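Local coordinates for uncharacterized protein ScGH5_18 (Streptomyces cattleya, PDB 7LR8) that probably hydrolyses the beta-1,4 linkage between mannose and N-acetylglucosamine in N-glycan core fragments, as a glycosidase of subfamily GH5_18, at residues B[113-118]-B[162-167]; B[61-66]-B[107-112]; B[156-161]-B[206-211]; B[123-128]-B[177-182]. The protein carries 1 engineered substitution. All blocks are in the same frame, centred on the assembly; numbering follows the deposited sequence.

Contact 1. Residues B[113-118]-B[162-167]; sequences WHRRNL and HPDPDR. With NAG (2-acetamido-2-deoxy-beta-D-glucopyranose), chain C; AE3 (2-(2-ethoxyethoxy)ethanol), chain G.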
# COMPACT_ATOMS: atom_id res chain seq x y z
N TRP B 113 -4.63 -5.59 -9.39
CA TRP B 113 -5.50 -5.31 -10.54
C TRP B 113 -4.96 -4.21 -11.43
O TRP B 113 -5.32 -4.14 -12.61
CB TRP B 113 -6.90 -4.92 -10.08
CG TRP B 113 -7.59 -5.95 -9.25
CD1 TRP B 113 -7.78 -5.92 -7.89
CD2 TRP B 113 -8.19 -7.17 -9.71
NE1 TRP B 113 -8.47 -7.04 -7.49
CE2 TRP B 113 -8.72 -7.83 -8.58
CE3 TRP B 113 -8.33 -7.76 -10.97
CZ2 TRP B 113 -9.39 -9.04 -8.68
CZ3 TRP B 113 -8.99 -8.97 -11.06
CH2 TRP B 113 -9.51 -9.60 -9.92
N HIS B 114 -4.12 -3.33 -10.87
CA HIS B 114 -3.49 -2.24 -11.60
C HIS B 114 -1.98 -2.44 -11.73
O HIS B 114 -1.25 -1.46 -11.91
CB HIS B 114 -3.80 -0.91 -10.90
CG HIS B 114 -5.25 -0.57 -10.89
ND1 HIS B 114 -5.83 0.24 -11.83
CD2 HIS B 114 -6.26 -0.96 -10.07
CE1 HIS B 114 -7.12 0.36 -11.59
NE2 HIS B 114 -7.42 -0.37 -10.53
N ARG B 115 -1.50 -3.67 -11.64
CA ARG B 115 -0.06 -3.89 -11.68
C ARG B 115 0.53 -3.33 -12.96
O ARG B 115 0.18 -3.78 -14.06
CB ARG B 115 0.26 -5.37 -11.54
CG ARG B 115 1.75 -5.67 -11.51
CD ARG B 115 2.43 -5.08 -10.26
NE ARG B 115 3.86 -5.36 -10.22
CZ ARG B 115 4.40 -6.42 -9.63
NH1 ARG B 115 3.62 -7.32 -9.03
NH2 ARG B 115 5.72 -6.59 -9.65
N ARG B 116 1.43 -2.36 -12.82
CA ARG B 116 2.04 -1.68 -13.96
C ARG B 116 3.48 -1.39 -13.58
O ARG B 116 3.74 -0.79 -12.53
CB ARG B 116 1.29 -0.39 -14.31
CG ARG B 116 -0.07 -0.62 -14.93
CD ARG B 116 -0.80 0.68 -15.19
NE ARG B 116 -1.31 1.30 -13.97
CZ ARG B 116 -2.05 2.41 -13.95
NH1 ARG B 116 -2.35 3.03 -15.10
NH2 ARG B 116 -2.50 2.88 -12.80
N ASN B 117 4.41 -1.83 -14.44
CA ASN B 117 5.84 -1.79 -14.13
C ASN B 117 6.29 -0.38 -13.75
O ASN B 117 6.03 0.58 -14.47
CB ASN B 117 6.60 -2.32 -15.36
CG ASN B 117 8.09 -2.52 -15.12
OD1 ASN B 117 8.78 -1.59 -14.75
ND2 ASN B 117 8.59 -3.73 -15.38
N LEU B 118 6.98 -0.28 -12.59
CA LEU B 118 7.37 1.02 -12.03
C LEU B 118 8.32 1.76 -12.94
O LEU B 118 8.41 2.99 -12.87
CB LEU B 118 8.05 0.84 -10.66
CG LEU B 118 7.16 0.39 -9.51
CD1 LEU B 118 8.02 0.33 -8.23
CD2 LEU B 118 5.96 1.32 -9.36
N HIS B 162 14.50 -9.31 -4.72
CA HIS B 162 13.13 -8.90 -4.45
C HIS B 162 12.16 -10.05 -4.75
O HIS B 162 12.33 -10.76 -5.75
CB HIS B 162 12.73 -7.68 -5.27
CG HIS B 162 11.50 -6.99 -4.76
ND1 HIS B 162 10.22 -7.42 -5.05
CD2 HIS B 162 11.36 -5.93 -3.92
CE1 HIS B 162 9.35 -6.65 -4.44
NE2 HIS B 162 10.01 -5.73 -3.74
N PRO B 163 11.15 -10.27 -3.91
CA PRO B 163 10.23 -11.40 -4.13
C PRO B 163 9.30 -11.23 -5.31
O PRO B 163 8.70 -12.23 -5.75
CB PRO B 163 9.45 -11.47 -2.81
CG PRO B 163 9.54 -10.10 -2.23
CD PRO B 163 10.89 -9.57 -2.64
N ASP B 164 9.12 -10.01 -5.84
CA ASP B 164 8.15 -9.79 -6.90
C ASP B 164 8.59 -8.58 -7.71
O ASP B 164 7.91 -7.55 -7.72
CB ASP B 164 6.76 -9.58 -6.29
CG ASP B 164 5.65 -9.50 -7.34
OD1 ASP B 164 5.86 -9.87 -8.52
OD2 ASP B 164 4.56 -9.05 -6.96
N PRO B 165 9.72 -8.67 -8.41
CA PRO B 165 10.32 -7.47 -9.00
C PRO B 165 9.61 -7.03 -10.28
O PRO B 165 8.93 -7.81 -10.96
CB PRO B 165 11.75 -7.90 -9.29
CG PRO B 165 11.63 -9.37 -9.56
CD PRO B 165 10.56 -9.86 -8.62
N ASP B 166 9.79 -5.74 -10.57
CA ASP B 166 9.44 -5.14 -11.86
C ASP B 166 10.72 -5.16 -12.68
O ASP B 166 11.58 -4.28 -12.53
CB ASP B 166 8.92 -3.71 -11.70
CG ASP B 166 7.50 -3.66 -11.21
OD1 ASP B 166 6.79 -4.67 -11.36
OD2 ASP B 166 7.11 -2.60 -10.68
N ARG B 167 10.84 -6.15 -13.55
CA ARG B 167 12.10 -6.36 -14.26
C ARG B 167 12.31 -5.31 -15.34
O ARG B 167 11.36 -4.86 -16.00
CB ARG B 167 12.14 -7.77 -14.84
CG ARG B 167 12.24 -8.82 -13.74
CD ARG B 167 12.63 -10.19 -14.25
NE ARG B 167 12.62 -11.16 -13.15
CZ ARG B 167 11.52 -11.71 -12.65
NH1 ARG B 167 10.33 -11.40 -13.16
NH2 ARG B 167 11.60 -12.58 -11.65
C1 NAG C . -15.79 -7.29 -8.99
C2 NAG C . -15.03 -5.97 -8.79
C3 NAG C . -15.34 -5.38 -7.41
C4 NAG C . -16.84 -5.33 -7.14
C5 NAG C . -17.43 -6.72 -7.39
C6 NAG C . -18.93 -6.83 -7.20
C7 NAG C . -12.78 -5.39 -9.63
C8 NAG C . -11.34 -5.81 -9.68
N2 NAG C . -13.60 -6.19 -8.95
O1 NAG C . -15.58 -7.77 -10.28
O3 NAG C . -14.75 -4.09 -7.26
O4 NAG C . -17.08 -4.87 -5.81
O5 NAG C . -17.17 -7.09 -8.75
O6 NAG C . -19.38 -8.16 -7.38
O7 NAG C . -13.18 -4.36 -10.18
C1 AE3 G . -6.91 -1.99 -16.90
C2 AE3 G . -7.56 -1.57 -15.58
O2 AE3 G . -8.02 -2.72 -14.94
C3 AE3 G . -8.25 -2.58 -13.56
C4 AE3 G . -8.99 -3.83 -13.10
O3 AE3 G . -10.35 -3.67 -13.31
C5 AE3 G . -11.05 -4.88 -13.48
C6 AE3 G . -12.55 -4.64 -13.33
O4 AE3 G . -13.10 -4.14 -14.52
O HOH W 1 4.44 -2.46 -10.34
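Arg115 reaches across to Asp164 and Asp166 in a salt-bridge network that ties together two loops of a (beta/alpha)8 barrel, those following strands 90-94 and 145-152. Its CB points toward the 162-167 segment; CG lies anti to the backbone N (chi1 -177°), and a bend at chi2 turns the chain before it reaches the two aspartates. CD packs on the carbonyl oxygen of Thr110. NE and NH2 then grip a single carboxylate oxygen side-on. NE approaches Asp166 OD1 at 3.2 Å on its syn lone pair, whereas NH2 meets OD1 at 2.8 Å from above the carboxylate plane. At the other end of the guanidinium, NH1 reaches Asp164 OD2 at 2.9 Å, again from above the carboxylate. These two anchors fix the guanidinium's rotation. The buried Asp166 is further satisfied at OD2 by the backbone N of Leu118, 3.0 Å away, and water 1 sits between OD2 and Arg116 O. The amide of Asn117 stacks on the Asp166 carboxylate, their planes 28° apart; its ND2 donates to Arg167 O at 3.1 Å, while OD1 accepts from Phe119 N. The start of the 113-118 segment faces the second subunit, where His114 NE2 bonds to Ser102 OG of that subunit and Trp113 lies beside a bound sugar held by His99, also of the second subunit. The acetamido methyl C8 of this N-acetylglucosamine lies over the centre of the Trp113 ring system, 3.4 Å from CD2.

Contact 2. Residues B[61-66]-B[107-112]; sequences VFQPNR and PAWTTT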
# COMPACT_ATOMS: atom_id res chain seq x y z
N VAL B 61 1.17 7.93 0.27
CA VAL B 61 0.48 8.96 1.02
C VAL B 61 0.47 10.28 0.26
O VAL B 61 -0.52 11.03 0.29
CB VAL B 61 1.12 9.10 2.42
CG1 VAL B 61 0.53 10.29 3.17
CG2 VAL B 61 0.92 7.82 3.19
N PHE B 62 1.55 10.58 -0.46
CA PHE B 62 1.61 11.82 -1.22
C PHE B 62 0.83 11.74 -2.53
O PHE B 62 0.26 12.74 -2.97
CB PHE B 62 3.07 12.19 -1.51
CG PHE B 62 3.75 12.90 -0.38
CD1 PHE B 62 3.85 12.32 0.88
CD2 PHE B 62 4.28 14.17 -0.57
CE1 PHE B 62 4.49 13.00 1.92
CE2 PHE B 62 4.92 14.83 0.46
CZ PHE B 62 5.02 14.25 1.70
N GLN B 63 0.78 10.56 -3.15
CA GLN B 63 0.13 10.39 -4.46
C GLN B 63 -0.78 9.16 -4.40
O GLN B 63 -0.49 8.12 -5.00
CB GLN B 63 1.18 10.25 -5.56
CG GLN B 63 0.61 10.38 -6.99
CD GLN B 63 1.70 10.38 -8.05
OE1 GLN B 63 2.81 9.92 -7.81
NE2 GLN B 63 1.39 10.92 -9.22
N PRO B 64 -1.91 9.25 -3.68
CA PRO B 64 -2.74 8.06 -3.45
C PRO B 64 -3.48 7.59 -4.68
O PRO B 64 -3.95 6.45 -4.70
CB PRO B 64 -3.72 8.52 -2.36
CG PRO B 64 -3.81 10.02 -2.59
CD PRO B 64 -2.39 10.41 -2.92
N ASN B 65 -3.64 8.47 -5.66
CA ASN B 65 -4.18 8.16 -6.97
C ASN B 65 -3.23 8.77 -7.99
O ASN B 65 -2.61 9.79 -7.71
CB ASN B 65 -5.60 8.74 -7.11
CG ASN B 65 -6.19 8.53 -8.48
OD1 ASN B 65 -5.87 9.27 -9.41
ND2 ASN B 65 -7.06 7.54 -8.62
N ARG B 66 -3.08 8.13 -9.15
CA ARG B 66 -2.08 8.60 -10.11
C ARG B 66 -2.24 10.08 -10.42
O ARG B 66 -1.25 10.78 -10.67
CB ARG B 66 -2.16 7.79 -11.40
CG ARG B 66 -1.13 8.21 -12.45
CD ARG B 66 -1.07 7.23 -13.62
NE ARG B 66 -2.37 7.05 -14.28
CZ ARG B 66 -2.81 7.81 -15.28
NH1 ARG B 66 -2.06 8.81 -15.73
NH2 ARG B 66 -3.99 7.57 -15.81
N PRO B 107 1.80 2.42 -4.25
CA PRO B 107 0.43 2.92 -4.40
C PRO B 107 -0.48 1.84 -4.97
O PRO B 107 -0.06 0.99 -5.76
CB PRO B 107 0.57 4.10 -5.37
CG PRO B 107 2.05 4.48 -5.30
CD PRO B 107 2.76 3.18 -5.07
N ALA B 108 -1.76 1.89 -4.57
CA ALA B 108 -2.72 0.90 -5.02
C ALA B 108 -2.85 0.89 -6.53
O ALA B 108 -3.17 -0.15 -7.12
CB ALA B 108 -4.08 1.16 -4.37
N TRP B 109 -2.55 2.01 -7.18
CA TRP B 109 -2.69 2.12 -8.62
C TRP B 109 -1.48 1.58 -9.37
O TRP B 109 -1.42 1.71 -10.59
CB TRP B 109 -2.97 3.57 -9.02
CG TRP B 109 -2.07 4.62 -8.40
CD1 TRP B 109 -2.26 5.27 -7.21
CD2 TRP B 109 -0.89 5.18 -8.98
NE1 TRP B 109 -1.26 6.20 -7.02
CE2 TRP B 109 -0.40 6.16 -8.08
CE3 TRP B 109 -0.19 4.96 -10.18
CZ2 TRP B 109 0.76 6.90 -8.33
CZ3 TRP B 109 0.95 5.71 -10.44
CH2 TRP B 109 1.42 6.67 -9.52
N THR B 110 -0.52 0.97 -8.66
CA THR B 110 0.59 0.27 -9.29
C THR B 110 0.56 -1.24 -9.09
O THR B 110 1.45 -1.93 -9.60
CB THR B 110 1.95 0.80 -8.77
OG1 THR B 110 2.14 0.41 -7.40
CG2 THR B 110 2.01 2.33 -8.87
N THR B 111 -0.42 -1.78 -8.36
CA THR B 111 -0.33 -3.16 -7.90
C THR B 111 -1.61 -3.93 -8.22
O THR B 111 -2.65 -3.35 -8.56
CB THR B 111 -0.03 -3.22 -6.38
OG1 THR B 111 0.43 -4.52 -6.02
CG2 THR B 111 -1.26 -2.88 -5.57
N THR B 112 -1.50 -5.27 -8.10
CA THR B 112 -2.51 -6.30 -8.37
C THR B 112 -3.37 -5.98 -9.59
O THR B 112 -2.89 -6.11 -10.72
CB THR B 112 -3.39 -6.58 -7.14
OG1 THR B 112 -4.12 -5.42 -6.75
CG2 THR B 112 -2.51 -7.01 -5.95
O HOH W 2 -2.54 4.28 -3.20
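Pro64 and Asn65, in the loop just past helix 59-62, run beside Pro107 and Trp109, the latter within a 3-10 turn, with Pro64 CA 6.1 Å from Pro107 CA. Trp109 carries nearly all of the contact. Its CG stands between the backbone N and the carbonyl carbon (chi1 48°), and the indole enters the bend of the 63-66 backbone. At the ring edge NE1 donates to Gln63 O at 2.9 Å, an almost straight bond (161°) with the acceptor in the indole plane; Pro64 O lies near the same plane beside CD1. One face is covered by the chain itself: Arg66 CA sits over the six-membered ring in a CH-pi contact, 3.7 Å from its centroid, and Asn65 C lies nearer the rim. Pro107 CB and Thr110 CG2 take the opposite face. The contact joins the loops after strands 52-55 and 90-94, neighbours in the (beta/alpha)8 barrel, and buries the indole between them. The Gln63 amide stands steeply to the indole, with CD 3.6 Å from CZ2. OE1 of this glutamine is hydrogen-bonded to Trp59 NE1, and NE2 to Gly127 O and, at 3.0 Å, to Arg66 O. Arg66 lays CB over CE3 before its chain leads off to a salt bridge with Asp315 of the second subunit. Water 2 donates to Pro64 O and accepts from Ala108 N at 2.9 Å. Pro107 O takes two bonds from Thr110, from N and from OG1, the hydroxyl lying in the carbonyl plane.

Contact 3. Residues B[156-161]-B[206-211]; sequences QFSGHP and DHPFTP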
# COMPACT_ATOMS: atom_id res chain seq x y z
N GLN B 156 16.01 -1.62 -5.79
CA GLN B 156 15.67 -2.89 -5.14
C GLN B 156 14.36 -3.48 -5.67
O GLN B 156 14.10 -4.66 -5.41
CB GLN B 156 15.61 -2.73 -3.61
CG GLN B 156 14.40 -1.95 -3.10
CD GLN B 156 13.28 -2.84 -2.59
OE1 GLN B 156 13.52 -3.82 -1.89
NE2 GLN B 156 12.05 -2.49 -2.95
N PHE B 157 13.56 -2.73 -6.42
CA PHE B 157 12.37 -3.29 -7.05
C PHE B 157 12.67 -4.01 -8.36
O PHE B 157 11.75 -4.61 -8.93
CB PHE B 157 11.33 -2.20 -7.31
CG PHE B 157 10.68 -1.66 -6.06
CD1 PHE B 157 9.65 -2.36 -5.44
CD2 PHE B 157 11.09 -0.43 -5.52
CE1 PHE B 157 9.04 -1.87 -4.30
CE2 PHE B 157 10.49 0.06 -4.37
CZ PHE B 157 9.46 -0.66 -3.77
N SER B 158 13.91 -3.95 -8.85
CA SER B 158 14.18 -4.22 -10.26
C SER B 158 14.66 -5.64 -10.53
O SER B 158 14.76 -6.02 -11.71
CB SER B 158 15.21 -3.21 -10.81
OG SER B 158 16.53 -3.48 -10.38
N GLY B 159 14.91 -6.44 -9.51
CA GLY B 159 15.34 -7.81 -9.74
C GLY B 159 15.62 -8.53 -8.45
O GLY B 159 15.29 -8.06 -7.35
N HIS B 160 16.20 -9.72 -8.60
CA HIS B 160 16.62 -10.52 -7.46
C HIS B 160 17.44 -9.68 -6.47
O HIS B 160 18.26 -8.85 -6.90
CB HIS B 160 17.44 -11.72 -7.95
CG HIS B 160 17.97 -12.59 -6.85
ND1 HIS B 160 19.16 -12.33 -6.20
CD2 HIS B 160 17.48 -13.72 -6.29
CE1 HIS B 160 19.38 -13.26 -5.29
NE2 HIS B 160 18.37 -14.11 -5.32
N PRO B 161 17.27 -9.87 -5.15
CA PRO B 161 16.42 -10.86 -4.47
C PRO B 161 14.99 -10.40 -4.13
O PRO B 161 14.35 -11.08 -3.31
CB PRO B 161 17.21 -11.14 -3.19
CG PRO B 161 17.83 -9.84 -2.88
CD PRO B 161 18.18 -9.20 -4.20
N ASP B 206 24.35 -8.93 -13.28
CA ASP B 206 23.06 -8.91 -13.99
C ASP B 206 22.02 -8.00 -13.34
O ASP B 206 20.89 -7.95 -13.81
CB ASP B 206 22.47 -10.31 -14.14
CG ASP B 206 23.43 -11.27 -14.81
OD1 ASP B 206 24.09 -10.86 -15.79
OD2 ASP B 206 23.53 -12.43 -14.36
N HIS B 207 22.37 -7.26 -12.28
CA HIS B 207 21.44 -6.27 -11.73
C HIS B 207 21.25 -5.13 -12.73
O HIS B 207 22.24 -4.65 -13.31
CB HIS B 207 21.98 -5.76 -10.39
CG HIS B 207 21.05 -4.84 -9.66
ND1 HIS B 207 19.86 -5.27 -9.10
CD2 HIS B 207 21.14 -3.52 -9.38
CE1 HIS B 207 19.26 -4.26 -8.51
NE2 HIS B 207 20.01 -3.17 -8.68
N PRO B 208 20.02 -4.68 -12.97
CA PRO B 208 19.77 -3.75 -14.08
C PRO B 208 20.34 -2.37 -13.86
O PRO B 208 20.62 -1.66 -14.84
CB PRO B 208 18.24 -3.70 -14.17
CG PRO B 208 17.75 -4.88 -13.43
CD PRO B 208 18.76 -5.15 -12.35
N PHE B 209 20.48 -1.94 -12.61
CA PHE B 209 21.06 -0.65 -12.31
C PHE B 209 22.56 -0.84 -12.16
O PHE B 209 23.00 -1.72 -11.41
CB PHE B 209 20.44 -0.06 -11.04
CG PHE B 209 19.05 0.52 -11.26
CD1 PHE B 209 17.93 -0.31 -11.31
CD2 PHE B 209 18.87 1.89 -11.40
CE1 PHE B 209 16.65 0.22 -11.51
CE2 PHE B 209 17.60 2.43 -11.60
CZ PHE B 209 16.49 1.60 -11.66
N THR B 210 23.34 -0.08 -12.92
CA THR B 210 24.75 -0.36 -13.09
C THR B 210 25.63 0.67 -12.39
O THR B 210 25.17 1.74 -12.00
CB THR B 210 25.12 -0.39 -14.58
OG1 THR B 210 24.99 0.93 -15.13
CG2 THR B 210 24.21 -1.36 -15.35
N PRO B 211 26.92 0.36 -12.20
CA PRO B 211 27.84 1.40 -11.71
C PRO B 211 27.87 2.61 -12.62
O PRO B 211 27.97 3.75 -12.14
CB PRO B 211 29.19 0.69 -11.67
CG PRO B 211 28.86 -0.78 -11.57
CD PRO B 211 27.59 -0.95 -12.35
O HOH W 3 18.94 -7.93 -9.37
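Ser158 and Pro208 mark the closest backbone approach, CA to CA 6.8 Å, between a segment that opens in a short 3-10 turn and one without regular structure that leads into helix 211-216. No direct hydrogen bond crosses the gap. Ser158 projects into the bend formed by His207, Pro208 and Phe209, with OG between its own backbone N and carbonyl carbon (chi1 75°). From there OG touches all three residues: His207 CE1 at 3.4 Å, Pro208 CD at 3.4 Å, and Phe209 CD1 at 3.6 Å. It comes obliquely to the imidazole but at the edge of the phenyl ring, close to its plane, where Ser158 CB also meets CE1. The hydroxyl itself is hydrogen-bonded to Asn155 O. These segments belong to the loops after strands 145-152 and 194-196 of the (beta/alpha)8 barrel, the catalytic-face side in this fold, and the His207 side chain lies about 8 Å from that of Ala153, the engineered position of the sugar site. His207 holds CG anti to the backbone N (chi1 -174°), and its CE1 is the ring atom nearest Ser158 OG. Its NE2 is hydrogen-bonded to Asn155 ND2, so Asn155 serves both sides of the contact. Through ND1 the imidazole shares water 3, 2.8 Å away near the ring plane, with His160 O, to which the water donates at 2.7 Å. Pro208 CD covers part of one imidazole face, 3.3 Å above it. Phe209 packs against Ala173 and Leu177 of helix 170-187, and Arg373 bonds to the carbonyls of both His207 and Phe209.

Contact 4. Residues B[123-128]-B[177-182]; sequences DVVSGQ and LRRMLD. With AE3 (2-(2-ethoxyethoxy)ethanol), chain F.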
# COMPACT_ATOMS: atom_id res chain seq x y z
N ASP B 123 1.92 5.22 -18.09
CA ASP B 123 1.11 6.05 -17.21
C ASP B 123 1.72 6.15 -15.81
O ASP B 123 1.70 7.23 -15.21
CB ASP B 123 -0.32 5.53 -17.17
CG ASP B 123 -1.04 5.69 -18.51
OD1 ASP B 123 -0.82 6.73 -19.17
OD2 ASP B 123 -1.79 4.77 -18.91
N VAL B 124 2.29 5.06 -15.29
CA VAL B 124 2.95 5.13 -13.98
C VAL B 124 4.15 6.07 -14.05
O VAL B 124 4.37 6.88 -13.14
CB VAL B 124 3.36 3.74 -13.51
CG1 VAL B 124 4.30 3.85 -12.25
CG2 VAL B 124 2.13 2.91 -13.21
N VAL B 125 4.92 5.97 -15.13
CA VAL B 125 6.12 6.78 -15.28
C VAL B 125 5.76 8.24 -15.44
O VAL B 125 6.42 9.12 -14.88
CB VAL B 125 6.98 6.26 -16.45
CG1 VAL B 125 8.09 7.26 -16.80
CG2 VAL B 125 7.59 4.93 -16.08
N SER B 126 4.70 8.54 -16.19
CA SER B 126 4.27 9.93 -16.28
C SER B 126 3.80 10.42 -14.91
O SER B 126 4.03 11.57 -14.54
CB SER B 126 3.16 10.05 -17.34
OG SER B 126 2.26 11.11 -17.04
N GLY B 127 3.14 9.54 -14.15
CA GLY B 127 2.72 9.91 -12.81
C GLY B 127 3.89 10.19 -11.88
O GLY B 127 3.84 11.13 -11.08
N GLN B 128 4.95 9.37 -11.97
CA GLN B 128 6.14 9.58 -11.14
C GLN B 128 6.83 10.88 -11.49
O GLN B 128 7.27 11.61 -10.59
CB GLN B 128 7.13 8.43 -11.31
CG GLN B 128 6.65 7.07 -10.85
CD GLN B 128 7.49 5.99 -11.46
OE1 GLN B 128 8.06 6.18 -12.54
NE2 GLN B 128 7.61 4.86 -10.78
N LEU B 177 15.76 6.69 -15.31
CA LEU B 177 16.48 7.62 -14.45
C LEU B 177 16.56 9.00 -15.10
O LEU B 177 16.32 10.02 -14.44
CB LEU B 177 17.88 7.09 -14.17
CG LEU B 177 18.03 5.94 -13.18
CD1 LEU B 177 19.50 5.52 -13.15
CD2 LEU B 177 17.55 6.36 -11.81
N ARG B 178 16.92 9.05 -16.39
CA ARG B 178 17.04 10.35 -17.06
C ARG B 178 15.71 11.08 -17.10
O ARG B 178 15.65 12.30 -16.93
CB ARG B 178 17.60 10.17 -18.47
CG ARG B 178 19.12 10.14 -18.49
CD ARG B 178 19.66 9.93 -19.89
NE ARG B 178 19.54 8.53 -20.29
CZ ARG B 178 20.51 7.63 -20.17
NH1 ARG B 178 20.31 6.38 -20.56
NH2 ARG B 178 21.69 7.99 -19.68
N ARG B 179 14.62 10.33 -17.31
CA ARG B 179 13.30 10.96 -17.32
C ARG B 179 12.93 11.49 -15.94
O ARG B 179 12.40 12.59 -15.82
CB ARG B 179 12.26 9.96 -17.81
CG ARG B 179 10.86 10.52 -17.87
CD ARG B 179 10.04 9.79 -18.89
NE ARG B 179 8.71 10.36 -18.96
CZ ARG B 179 7.65 9.72 -19.43
NH1 ARG B 179 7.78 8.48 -19.89
NH2 ARG B 179 6.47 10.32 -19.45
N MET B 180 13.20 10.71 -14.89
CA MET B 180 12.94 11.17 -13.53
C MET B 180 13.75 12.42 -13.21
O MET B 180 13.22 13.39 -12.67
CB MET B 180 13.24 10.06 -12.52
CG MET B 180 12.32 8.83 -12.64
SD MET B 180 10.56 9.23 -12.43
CE MET B 180 10.01 9.18 -14.12
N LEU B 181 15.04 12.41 -13.55
CA LEU B 181 15.89 13.54 -13.20
C LEU B 181 15.57 14.79 -14.03
O LEU B 181 15.68 15.91 -13.52
CB LEU B 181 17.36 13.16 -13.36
CG LEU B 181 17.80 12.23 -12.23
CD1 LEU B 181 19.00 11.42 -12.67
CD2 LEU B 181 18.12 13.03 -10.95
N ASP B 182 15.18 14.62 -15.30
CA ASP B 182 14.73 15.77 -16.07
C ASP B 182 13.51 16.41 -15.42
O ASP B 182 13.38 17.64 -15.40
CB ASP B 182 14.40 15.36 -17.51
CG ASP B 182 15.63 15.06 -18.35
OD1 ASP B 182 16.76 15.39 -17.93
OD2 ASP B 182 15.47 14.48 -19.45
C1 AE3 F . 7.97 8.36 -24.54
C2 AE3 F . 7.35 6.97 -24.58
O2 AE3 F . 6.44 6.82 -23.52
C3 AE3 F . 6.53 5.58 -22.89
C4 AE3 F . 7.09 5.78 -21.48
O3 AE3 F . 7.78 4.62 -21.07
C5 AE3 F . 8.26 4.67 -19.76
C6 AE3 F . 9.75 5.00 -19.77
O4 AE3 F . 9.93 6.39 -19.74
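Val125 and Arg179 line a pocket holding a 2-(2-ethoxyethoxy)ethanol molecule, at the meeting of helices 122-139 and 170-187, two consecutive helices of the outer layer of the (beta/alpha)8 barrel. The short segments run in roughly the same direction, their axes 33° apart and 10.3 Å from each other at closest approach. Arg179 stretches across the gap: CG is anti to the backbone N (chi1 -179°), and the chain stays extended as far as NE. Its guanidinium lies against Val125, whose CG1 sits over one face, offset toward the rim and 3.3 Å from NH1. Ser126 CB is in looser contact with NH2. Deeper in, Met180 fills the space between the helices. Bends at chi2 and chi3 bring its thioether toward helix 122-139, with CE 3.8 Å from Val125 CG1 and close to Val125 O, while SD rests 3.7 Å from Gln128 CB. The same methionine also touches Ala129, Leu132 and, on the barrel strand beneath, Val150. Gln128 directs its amide to other partners, OE1 to Trp176 NE1 and NE2 to Leu118 O. Ligand carbon C5 lies 3.7 Å from Val125 CG2. The ligand binds at the edge of the guanidinium, where Arg179 NH1 donates to the ligand's O4 at 3.0 Å (154°).

In the fold
Contacts 1, 2 and 3 join loops at one end of the barrel, whereas contact 4 packs two helices of its outer layer. Contacts 2, 3 and 4 are buried; contact 1 is only partly so, with exposed charged residues. The chemistry follows: charge pairing in contact 1, an enclosed indole in contact 2, a serine and a shared water in contact 3, and apolar packing with one arginine in contact 4. Contacts 1 and 2 share the loop before helix 122-139 and both meet the second subunit; Arg116 NH2 bonds to Trp109 O. Contacts 1 and 3 share the loop before helix 170-187, where Asp166 N bonds to Phe157 O. Arg116 CB packs on Val124 CG2 between contacts 1 and 4. Contacts 2 and 3 do not touch.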